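PDB 2BBD: coat protein, which builds the icosahedral shell of the archaeal virus STIV as its major capsid protein, with a double jelly-roll fold. Local coordinates for residues 62-67 with 114-119; 120-125 with 157-162; 212-217 with 231-236. All blocks are in the same frame, centred on the assembly; numbering follows the deposited sequence.

Overall arrangement
Contacts 1 and 3 are buried and each bridges the two facing sheets of a jelly roll: residues 62-67 and 114-119 in the N-terminal one, 212-217 and 231-236 in the C-terminal one. Strands 61-68 and 210-219 belong to the same mixed sheet, which runs through both. Contact 1 is purely apolar and aromatic, whereas contact 3 relies on a single buried amide-to-phenol hydrogen bond. Contact 2, about 20 Å from contact 1 between centres and partly buried, lies further along strand 108-123, where the chain turns a corner, and its chemistry is ionic. Contacts 1 and 2 touch where Leu66 CD2 packs 4.0 Å from Leu120 CD1.

Contact 1. Residues 62-67 with 114-119; sequences QTFNLS and VMWEFD
Phe64 takes part in two T-shaped stacks at once, lending its edge to Trp116 and its face to Phe118, so that three rings follow one another, each turned steeply against the next. Its outer edge drops onto the indole: CE2 of Phe64 sits 3.5 Å from CG of Trp116, and CZ of Phe64 lies equally close, 3.5 Å, to CD2 of Trp116. The Phe64 ring and the five-membered ring of Trp116 have centroids 4.6 Å apart and planes at 72°. The second stack, of Phe118 on Phe64, is closer to an ideal T, the planes of these two rings standing at 87°. Here CZ at the rim of Phe118 points into the face of Phe64, off-centre and 3.5 Å from CG of Phe64. A CG placed beside the backbone N and anti to the carbonyl carbon, chi1 -78°, lays the Phe64 ring between its two partners. This aromatic cluster lies between the two facing sheets of the N-terminal jelly roll. Strand 61-68 belongs to the mixed sheet and strand 108-123 to the five-stranded one; the two segments run in broadly the same direction, their axes 10.3 Å apart at closest approach. Alternate residues of each strand, Phe64 and Leu66 on one, Trp116 and Phe118 on the other, turn their side chains inward. Leu66 adds only a loose touch, its CD2 4.5 Å from CB of Phe118. The indole is itself sandwiched, with CG1 of Val114 over the face opposite Phe64, and its buried NE1 is satisfied by the carbonyl of Gly79. Leu82 of helix 79-89 packs against Phe64, Trp116 and Phe118 alike, and Tyr75 makes a further edge-to-face pair with Phe118.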
loop_
_atom_site.group_PDB
_atom_site.type_symbol
_atom_site.label_atom_id
_atom_site.label_comp_id
_atom_site.label_asym_id
_atom_site.label_seq_id
_atom_site.Cartn_x
_atom_site.Cartn_y
_atom_site.Cartn_z
ATOM N N GLN A 62 -10.484 6.528 -2.126
ATOM C CA GLN A 62 -11.019 5.230 -1.753
ATOM C C GLN A 62 -10.037 4.126 -2.157
ATOM O O GLN A 62 -9.597 3.351 -1.308
ATOM C CB GLN A 62 -12.389 4.996 -2.400
ATOM C CG GLN A 62 -13.047 3.685 -1.979
ATOM C CD GLN A 62 -14.546 3.657 -2.243
ATOM O OE1 GLN A 62 -15.282 4.534 -1.779
ATOM N NE2 GLN A 62 -15.008 2.638 -2.980
ATOM N N THR A 63 -9.685 4.053 -3.442
ATOM C CA THR A 63 -8.745 3.026 -3.896
ATOM C C THR A 63 -7.823 3.490 -5.019
ATOM O O THR A 63 -8.176 4.365 -5.816
ATOM C CB THR A 63 -9.467 1.754 -4.417
ATOM O OG1 THR A 63 -10.195 2.080 -5.603
ATOM C CG2 THR A 63 -10.429 1.195 -3.384
ATOM N N PHE A 64 -6.635 2.897 -5.059
ATOM C CA PHE A 64 -5.656 3.163 -6.109
ATOM C C PHE A 64 -5.481 1.864 -6.867
ATOM O O PHE A 64 -5.309 0.801 -6.259
ATOM C CB PHE A 64 -4.278 3.525 -5.557
ATOM C CG PHE A 64 -4.161 4.927 -5.063
ATOM C CD1 PHE A 64 -4.271 5.997 -5.934
ATOM C CD2 PHE A 64 -3.887 5.179 -3.723
ATOM C CE1 PHE A 64 -4.101 7.305 -5.478
ATOM C CE2 PHE A 64 -3.717 6.474 -3.261
ATOM C CZ PHE A 64 -3.823 7.541 -4.141
ATOM N N ASN A 65 -5.521 1.941 -8.188
ATOM C CA ASN A 65 -5.299 0.755 -8.995
ATOM C C ASN A 65 -4.280 1.063 -10.086
ATOM O O ASN A 65 -4.509 1.918 -10.943
ATOM C CB ASN A 65 -6.609 0.261 -9.604
ATOM C CG ASN A 65 -6.447 -1.064 -10.304
ATOM O OD1 ASN A 65 -5.906 -1.140 -11.418
ATOM N ND2 ASN A 65 -6.896 -2.128 -9.653
ATOM N N LEU A 66 -3.144 0.375 -10.041
ATOM C CA LEU A 66 -2.093 0.577 -11.037
ATOM C C LEU A 66 -1.980 -0.698 -11.860
ATOM O O LEU A 66 -1.727 -1.785 -11.325
ATOM C CB LEU A 66 -0.751 0.889 -10.371
ATOM C CG LEU A 66 0.402 1.152 -11.346
ATOM C CD1 LEU A 66 0.114 2.421 -12.153
ATOM C CD2 LEU A 66 1.702 1.292 -10.590
ATOM N N SER A 67 -2.195 -0.562 -13.163
ATOM C CA SER A 67 -2.145 -1.702 -14.054
ATOM C C SER A 67 -1.653 -1.325 -15.452
ATOM O O SER A 67 -1.605 -0.151 -15.814
ATOM C CB SER A 67 -3.542 -2.314 -14.158
ATOM O OG SER A 67 -4.402 -1.438 -14.858
ATOM N N VAL A 114 -1.735 15.728 0.704
ATOM C CA VAL A 114 -1.587 14.311 0.988
ATOM C C VAL A 114 -0.744 13.647 -0.103
ATOM O O VAL A 114 -0.942 13.888 -1.299
ATOM C CB VAL A 114 -2.968 13.623 1.034
ATOM C CG1 VAL A 114 -2.832 12.188 1.557
ATOM C CG2 VAL A 114 -3.928 14.440 1.909
HETATM N N MSE A 115 0.187 12.797 0.310
HETATM C CA MSE A 115 1.054 12.123 -0.642
HETATM C C MSE A 115 1.047 10.601 -0.534
HETATM O O MSE A 115 0.891 10.037 0.559
HETATM C CB MSE A 115 2.489 12.623 -0.478
HETATM C CG MSE A 115 3.425 12.127 -1.566
HETATM SE SE MSE A 115 5.259 12.641 -1.263
HETATM C CE MSE A 115 5.212 14.435 -1.983
ATOM N N TRP A 116 1.207 9.953 -1.689
ATOM C CA TRP A 116 1.280 8.498 -1.797
ATOM C C TRP A 116 2.309 8.207 -2.876
ATOM O O TRP A 116 2.418 8.955 -3.850
ATOM C CB TRP A 116 -0.028 7.887 -2.273
ATOM C CG TRP A 116 -1.198 8.032 -1.376
ATOM C CD1 TRP A 116 -1.638 7.133 -0.448
ATOM C CD2 TRP A 116 -2.177 9.073 -1.425
ATOM N NE1 TRP A 116 -2.840 7.541 0.071
ATOM C CE2 TRP A 116 -3.198 8.728 -0.512
ATOM C CE3 TRP A 116 -2.296 10.263 -2.157
ATOM C CZ2 TRP A 116 -4.330 9.525 -0.317
ATOM C CZ3 TRP A 116 -3.428 11.061 -1.955
ATOM C CH2 TRP A 116 -4.428 10.682 -1.044
ATOM N N GLU A 117 3.060 7.125 -2.709
ATOM C CA GLU A 117 4.048 6.739 -3.705
ATOM C C GLU A 117 3.896 5.272 -4.041
ATOM O O GLU A 117 3.504 4.465 -3.194
ATOM C CB GLU A 117 5.473 6.989 -3.214
ATOM C CG GLU A 117 5.805 8.443 -2.999
ATOM C CD GLU A 117 7.299 8.698 -2.894
ATOM O OE1 GLU A 117 8.001 7.913 -2.212
ATOM O OE2 GLU A 117 7.766 9.695 -3.488
ATOM N N PHE A 118 4.194 4.944 -5.293
ATOM C CA PHE A 118 4.119 3.581 -5.781
ATOM C C PHE A 118 5.527 3.188 -6.214
ATOM O O PHE A 118 6.118 3.796 -7.112
ATOM C CB PHE A 118 3.161 3.476 -6.977
ATOM C CG PHE A 118 1.763 3.950 -6.683
ATOM C CD1 PHE A 118 1.479 5.308 -6.584
ATOM C CD2 PHE A 118 0.743 3.034 -6.452
ATOM C CE1 PHE A 118 0.194 5.753 -6.251
ATOM C CE2 PHE A 118 -0.539 3.456 -6.121
ATOM C CZ PHE A 118 -0.816 4.822 -6.018
ATOM N N ASP A 119 6.077 2.185 -5.549
ATOM C CA ASP A 119 7.402 1.710 -5.884
ATOM C C ASP A 119 7.210 0.644 -6.959
ATOM O O ASP A 119 6.567 -0.370 -6.725
ATOM C CB ASP A 119 8.066 1.132 -4.634
ATOM C CG ASP A 119 9.484 0.656 -4.885
ATOM O OD1 ASP A 119 10.162 0.327 -3.891
ATOM O OD2 ASP A 119 9.921 0.600 -6.058
#

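Contact 2. Residues 120-125 with 157-162; sequences LARFPA and ERVTAQ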
loop_
_atom_site.group_PDB
_atom_site.type_symbol
_atom_site.label_atom_id
_atom_site.label_comp_id
_atom_site.label_asym_id
_atom_site.label_seq_id
_atom_site.Cartn_x
_atom_site.Cartn_y
_atom_site.Cartn_z
ATOM N N LEU A 120 7.740 0.897 -8.151
ATOM C CA LEU A 120 7.621 -0.055 -9.249
ATOM C C LEU A 120 8.932 -0.775 -9.515
ATOM O O LEU A 120 9.131 -1.292 -10.609
ATOM C CB LEU A 120 7.189 0.646 -10.540
ATOM C CG LEU A 120 5.738 1.108 -10.691
ATOM C CD1 LEU A 120 5.460 2.261 -9.753
ATOM C CD2 LEU A 120 5.495 1.525 -12.132
ATOM N N ALA A 121 9.821 -0.806 -8.525
ATOM C CA ALA A 121 11.118 -1.453 -8.699
ATOM C C ALA A 121 11.751 -0.772 -9.915
ATOM O O ALA A 121 12.077 0.418 -9.861
ATOM C CB ALA A 121 10.925 -2.950 -8.943
ATOM N N ARG A 122 11.940 -1.509 -11.000
ATOM C CA ARG A 122 12.470 -0.892 -12.214
ATOM C C ARG A 122 11.675 -1.478 -13.367
ATOM O O ARG A 122 12.145 -2.332 -14.105
ATOM C CB ARG A 122 13.967 -1.158 -12.387
ATOM C CG ARG A 122 14.632 -0.081 -13.230
ATOM C CD ARG A 122 16.111 -0.330 -13.441
ATOM N NE ARG A 122 16.347 -1.549 -14.205
ATOM C CZ ARG A 122 17.544 -1.923 -14.647
ATOM N NH1 ARG A 122 18.613 -1.167 -14.401
ATOM N NH2 ARG A 122 17.671 -3.047 -15.339
ATOM N N PHE A 123 10.439 -1.002 -13.484
ATOM C CA PHE A 123 9.481 -1.442 -14.487
ATOM C C PHE A 123 9.876 -1.068 -15.916
ATOM O O PHE A 123 10.151 0.094 -16.211
ATOM C CB PHE A 123 8.120 -0.836 -14.146
ATOM C CG PHE A 123 6.977 -1.460 -14.870
ATOM C CD1 PHE A 123 6.545 -2.737 -14.542
ATOM C CD2 PHE A 123 6.322 -0.765 -15.885
ATOM C CE1 PHE A 123 5.468 -3.324 -15.216
ATOM C CE2 PHE A 123 5.244 -1.338 -16.566
ATOM C CZ PHE A 123 4.816 -2.621 -16.230
ATOM N N PRO A 124 9.908 -2.059 -16.824
ATOM C CA PRO A 124 10.271 -1.837 -18.230
ATOM C C PRO A 124 9.087 -1.233 -18.995
ATOM O O PRO A 124 8.511 -1.857 -19.898
ATOM C CB PRO A 124 10.634 -3.240 -18.704
ATOM C CG PRO A 124 9.633 -4.095 -17.962
ATOM C CD PRO A 124 9.611 -3.483 -16.564
ATOM N N ALA A 125 8.736 -0.007 -18.621
ATOM C CA ALA A 125 7.596 0.693 -19.199
ATOM C C ALA A 125 7.627 0.841 -20.715
ATOM O O ALA A 125 6.586 0.805 -21.360
ATOM C CB ALA A 125 7.452 2.057 -18.542
ATOM N N GLU A 157 14.070 5.922 -15.282
ATOM C CA GLU A 157 15.447 5.470 -15.329
ATOM C C GLU A 157 15.682 5.158 -16.798
ATOM O O GLU A 157 14.925 4.402 -17.419
ATOM C CB GLU A 157 15.700 4.216 -14.489
ATOM C CG GLU A 157 17.193 3.947 -14.312
ATOM C CD GLU A 157 17.493 2.682 -13.528
ATOM O OE1 GLU A 157 16.837 2.438 -12.496
ATOM O OE2 GLU A 157 18.403 1.936 -13.940
ATOM N N ARG A 158 16.706 5.779 -17.359
ATOM C CA ARG A 158 17.031 5.554 -18.746
ATOM C C ARG A 158 17.888 4.297 -18.821
ATOM O O ARG A 158 19.091 4.324 -18.560
ATOM C CB ARG A 158 17.774 6.764 -19.316
ATOM C CG ARG A 158 18.255 6.556 -20.728
ATOM C CD ARG A 158 18.620 7.867 -21.394
ATOM N NE ARG A 158 19.400 7.638 -22.608
ATOM C CZ ARG A 158 20.686 7.297 -22.610
ATOM N NH1 ARG A 158 21.334 7.150 -21.459
ATOM N NH2 ARG A 158 21.325 7.101 -23.759
ATOM N N VAL A 159 17.242 3.190 -19.159
ATOM C CA VAL A 159 17.915 1.908 -19.270
ATOM C C VAL A 159 18.172 1.624 -20.743
ATOM O O VAL A 159 17.241 1.498 -21.542
ATOM C CB VAL A 159 17.053 0.790 -18.651
ATOM C CG1 VAL A 159 17.785 -0.529 -18.710
ATOM C CG2 VAL A 159 16.733 1.144 -17.202
ATOM N N THR A 160 19.447 1.541 -21.095
ATOM C CA THR A 160 19.846 1.299 -22.475
ATOM C C THR A 160 19.877 -0.183 -22.818
ATOM O O THR A 160 19.938 -1.039 -21.936
ATOM C CB THR A 160 21.234 1.896 -22.743
ATOM O OG1 THR A 160 22.195 1.257 -21.890
ATOM C CG2 THR A 160 21.225 3.394 -22.443
ATOM N N ALA A 161 19.825 -0.475 -24.113
ATOM C CA ALA A 161 19.856 -1.850 -24.582
ATOM C C ALA A 161 21.151 -2.520 -24.116
ATOM O O ALA A 161 21.180 -3.725 -23.858
ATOM C CB ALA A 161 19.757 -1.876 -26.104
ATOM N N GLN A 162 22.215 -1.733 -23.999
ATOM C CA GLN A 162 23.503 -2.259 -23.568
ATOM C C GLN A 162 23.424 -2.762 -22.133
ATOM O O GLN A 162 23.909 -3.857 -21.819
ATOM C CB GLN A 162 24.581 -1.177 -23.685
ATOM C CG GLN A 162 25.987 -1.609 -23.256
ATOM C CD GLN A 162 26.522 -2.791 -24.058
ATOM O OE1 GLN A 162 26.221 -3.951 -23.759
ATOM N NE2 GLN A 162 27.311 -2.499 -25.088
#
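At the corner where strand 108-123 of the N-terminal jelly roll leaves its sheet, Arg122 reaches across to Glu157, near the end of strand 145-158, and joins it in a salt bridge. NH1 of Arg122 donates to OE2 of Glu157 over 3.1 Å, with a moderately bent N-H...O angle of 147°. The donor approaches on the syn side of the carboxylate but 33° out of its plane. NH1 alone bonds Glu157, and the guanidinium and carboxylate planes are steeply turned against each other. The extended start of the arginine chain lays CG and CD alongside the carboxylate, CD of Arg122 a tight 3.0 Å from OE1 of Glu157; the bend at chi3, 64°, then turns the guanidinium so that NH1 meets OE2. The pair belongs to a wider ionic network that joins the corner at Arg122 with strands 29-43 and 145-158, helix 161-166 and the chain just after it. OE1 of Glu157 pairs with Arg31 and OE2 also with N of Gly1; NH2 of Arg122 pairs with Glu167 and NH1 also with Glu163. The bases probably stabilise the ionised carboxylates, and the acids the protonated arginines. Val159 supplies the apolar part: its CG2 lies over one face of the guanidinium, 4.0 Å from NE of Arg122, approaching from the direction opposite to the arginine side chain.

Contact 3. Residues 212-217 with 231-236; sequences KRQLVY and TEYELK
The amide of Gln214 meets the phenol of Tyr233 at a slant in the interior of the C-terminal jelly roll, bridging its two facing sheets: strand 210-219 lies in the mixed sheet and strand 230-237 in the four-stranded one. The backbones stay well apart, with the CA atoms of Gln214 and Leu235 11.0 Å from each other, and two long side chains span the gap. The polar link is one hydrogen bond, from NE2 of Gln214 to OH of Tyr233, 2.8 Å long and bent to 135°. The phenol oxygen lies close to the amide plane, only 12° out of it, but the amide and the ring are steeply turned against each other, at 73°. Both side chains start with CG anti to the backbone N, and the extended glutamine chain carries its amide far enough to meet the phenol. A second polar partner, OG of Ser307, is hydrogen-bonded to OE1 of Gln214 and probably fixes which way the amide is flipped, with NE2 directed at the phenol. Apolar contact across the two segments is slight. Strand 293-299 packs here too: Tyr295 touches both Gln214 and Tyr233, while Leu297 lies against Tyr233. From strand 210-219, CG2 of Val216 comes no nearer than 4.5 Å to CE1 of Tyr233.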
loop_
_atom_site.group_PDB
_atom_site.type_symbol
_atom_site.label_atom_id
_atom_site.label_comp_id
_atom_site.label_asym_id
_atom_site.label_seq_id
_atom_site.Cartn_x
_atom_site.Cartn_y
_atom_site.Cartn_z
ATOM N N LYS A 212 7.255 -9.551 1.014
ATOM C CA LYS A 212 8.287 -8.772 1.672
ATOM C C LYS A 212 7.763 -8.303 3.028
ATOM O O LYS A 212 8.375 -8.558 4.062
ATOM C CB LYS A 212 8.690 -7.580 0.799
ATOM C CG LYS A 212 9.751 -6.701 1.425
ATOM C CD LYS A 212 10.161 -5.569 0.487
ATOM C CE LYS A 212 11.143 -4.630 1.164
ATOM N NZ LYS A 212 11.402 -3.402 0.353
ATOM N N ARG A 213 6.629 -7.614 3.033
ATOM C CA ARG A 213 6.067 -7.158 4.294
ATOM C C ARG A 213 4.553 -7.063 4.237
ATOM O O ARG A 213 3.960 -6.894 3.165
ATOM C CB ARG A 213 6.667 -5.811 4.701
ATOM C CG ARG A 213 6.333 -4.665 3.782
ATOM C CD ARG A 213 7.122 -3.441 4.177
ATOM N NE ARG A 213 8.548 -3.750 4.224
ATOM C CZ ARG A 213 9.513 -2.860 4.020
ATOM N NH1 ARG A 213 9.209 -1.595 3.752
ATOM N NH2 ARG A 213 10.785 -3.237 4.072
ATOM N N GLN A 214 3.931 -7.194 5.402
ATOM C CA GLN A 214 2.488 -7.145 5.500
ATOM C C GLN A 214 2.030 -6.076 6.470
ATOM O O GLN A 214 2.451 -6.056 7.633
ATOM C CB GLN A 214 1.962 -8.497 5.961
ATOM C CG GLN A 214 0.452 -8.593 6.038
ATOM C CD GLN A 214 -0.000 -9.820 6.793
ATOM O OE1 GLN A 214 -1.179 -10.191 6.765
ATOM N NE2 GLN A 214 0.937 -10.458 7.489
ATOM N N LEU A 215 1.177 -5.180 5.983
ATOM C CA LEU A 215 0.620 -4.130 6.819
ATOM C C LEU A 215 -0.761 -4.600 7.227
ATOM O O LEU A 215 -1.587 -4.938 6.382
ATOM C CB LEU A 215 0.491 -2.806 6.062
ATOM C CG LEU A 215 -0.460 -1.807 6.752
ATOM C CD1 LEU A 215 0.052 -1.471 8.159
ATOM C CD2 LEU A 215 -0.591 -0.538 5.904
ATOM N N VAL A 216 -1.004 -4.641 8.528
ATOM C CA VAL A 216 -2.294 -5.067 9.023
ATOM C C VAL A 216 -2.896 -3.998 9.907
ATOM O O VAL A 216 -2.225 -3.471 10.793
ATOM C CB VAL A 216 -2.192 -6.354 9.873
ATOM C CG1 VAL A 216 -3.592 -6.761 10.356
ATOM C CG2 VAL A 216 -1.531 -7.470 9.067
ATOM N N TYR A 217 -4.154 -3.664 9.649
ATOM C CA TYR A 217 -4.848 -2.706 10.490
ATOM C C TYR A 217 -6.262 -3.206 10.689
ATOM O O TYR A 217 -6.814 -3.898 9.837
ATOM C CB TYR A 217 -4.827 -1.283 9.920
ATOM C CG TYR A 217 -5.419 -1.108 8.546
ATOM C CD1 TYR A 217 -4.681 -1.412 7.407
ATOM C CD2 TYR A 217 -6.697 -0.578 8.385
ATOM C CE1 TYR A 217 -5.196 -1.183 6.132
ATOM C CE2 TYR A 217 -7.228 -0.345 7.108
ATOM C CZ TYR A 217 -6.467 -0.647 5.985
ATOM O OH TYR A 217 -6.967 -0.406 4.720
ATOM N N THR A 231 -4.386 -7.938 19.964
ATOM C CA THR A 231 -3.473 -8.247 21.063
ATOM C C THR A 231 -2.353 -9.208 20.681
ATOM O O THR A 231 -1.267 -9.169 21.262
ATOM C CB THR A 231 -4.246 -8.836 22.256
ATOM O OG1 THR A 231 -4.962 -10.004 21.834
ATOM C CG2 THR A 231 -5.231 -7.819 22.789
ATOM N N GLU A 232 -2.608 -10.055 19.689
ATOM C CA GLU A 232 -1.620 -11.035 19.257
ATOM C C GLU A 232 -1.705 -11.313 17.759
ATOM O O GLU A 232 -2.798 -11.341 17.188
ATOM C CB GLU A 232 -1.836 -12.347 20.020
ATOM C CG GLU A 232 -0.758 -13.402 19.818
ATOM C CD GLU A 232 0.363 -13.299 20.844
ATOM O OE1 GLU A 232 0.107 -12.789 21.961
ATOM O OE2 GLU A 232 1.496 -13.741 20.546
ATOM N N TYR A 233 -0.545 -11.530 17.141
ATOM C CA TYR A 233 -0.448 -11.833 15.714
ATOM C C TYR A 233 0.283 -13.160 15.570
ATOM O O TYR A 233 1.267 -13.417 16.260
ATOM C CB TYR A 233 0.338 -10.753 14.964
ATOM C CG TYR A 233 0.649 -11.125 13.527
ATOM C CD1 TYR A 233 -0.223 -10.788 12.492
ATOM C CD2 TYR A 233 1.810 -11.838 13.206
ATOM C CE1 TYR A 233 0.053 -11.147 11.171
ATOM C CE2 TYR A 233 2.093 -12.204 11.884
ATOM C CZ TYR A 233 1.211 -11.854 10.878
ATOM O OH TYR A 233 1.484 -12.205 9.579
ATOM N N GLU A 234 -0.184 -13.988 14.648
ATOM C CA GLU A 234 0.414 -15.295 14.452
ATOM C C GLU A 234 0.489 -15.685 12.975
ATOM O O GLU A 234 -0.509 -15.600 12.256
ATOM C CB GLU A 234 -0.422 -16.320 15.218
ATOM C CG GLU A 234 0.190 -17.693 15.385
ATOM C CD GLU A 234 -0.758 -18.646 16.106
ATOM O OE1 GLU A 234 -1.509 -18.183 16.991
ATOM O OE2 GLU A 234 -0.748 -19.852 15.791
ATOM N N LEU A 235 1.679 -16.086 12.531
ATOM C CA LEU A 235 1.887 -16.543 11.159
ATOM C C LEU A 235 2.189 -18.027 11.323
ATOM O O LEU A 235 3.226 -18.404 11.882
ATOM C CB LEU A 235 3.075 -15.838 10.501
ATOM C CG LEU A 235 3.241 -16.231 9.028
ATOM C CD1 LEU A 235 2.032 -15.729 8.230
ATOM C CD2 LEU A 235 4.544 -15.659 8.462
ATOM N N LYS A 236 1.287 -18.867 10.835
ATOM C CA LYS A 236 1.443 -20.303 11.008
ATOM C C LYS A 236 1.393 -21.150 9.739
ATOM O O LYS A 236 0.585 -20.903 8.841
ATOM C CB LYS A 236 0.367 -20.783 11.991
ATOM C CG LYS A 236 0.362 -22.266 12.313
ATOM C CD LYS A 236 -0.848 -22.584 13.189
ATOM C CE LYS A 236 -0.894 -24.045 13.607
ATOM N NZ LYS A 236 -2.110 -24.333 14.443
#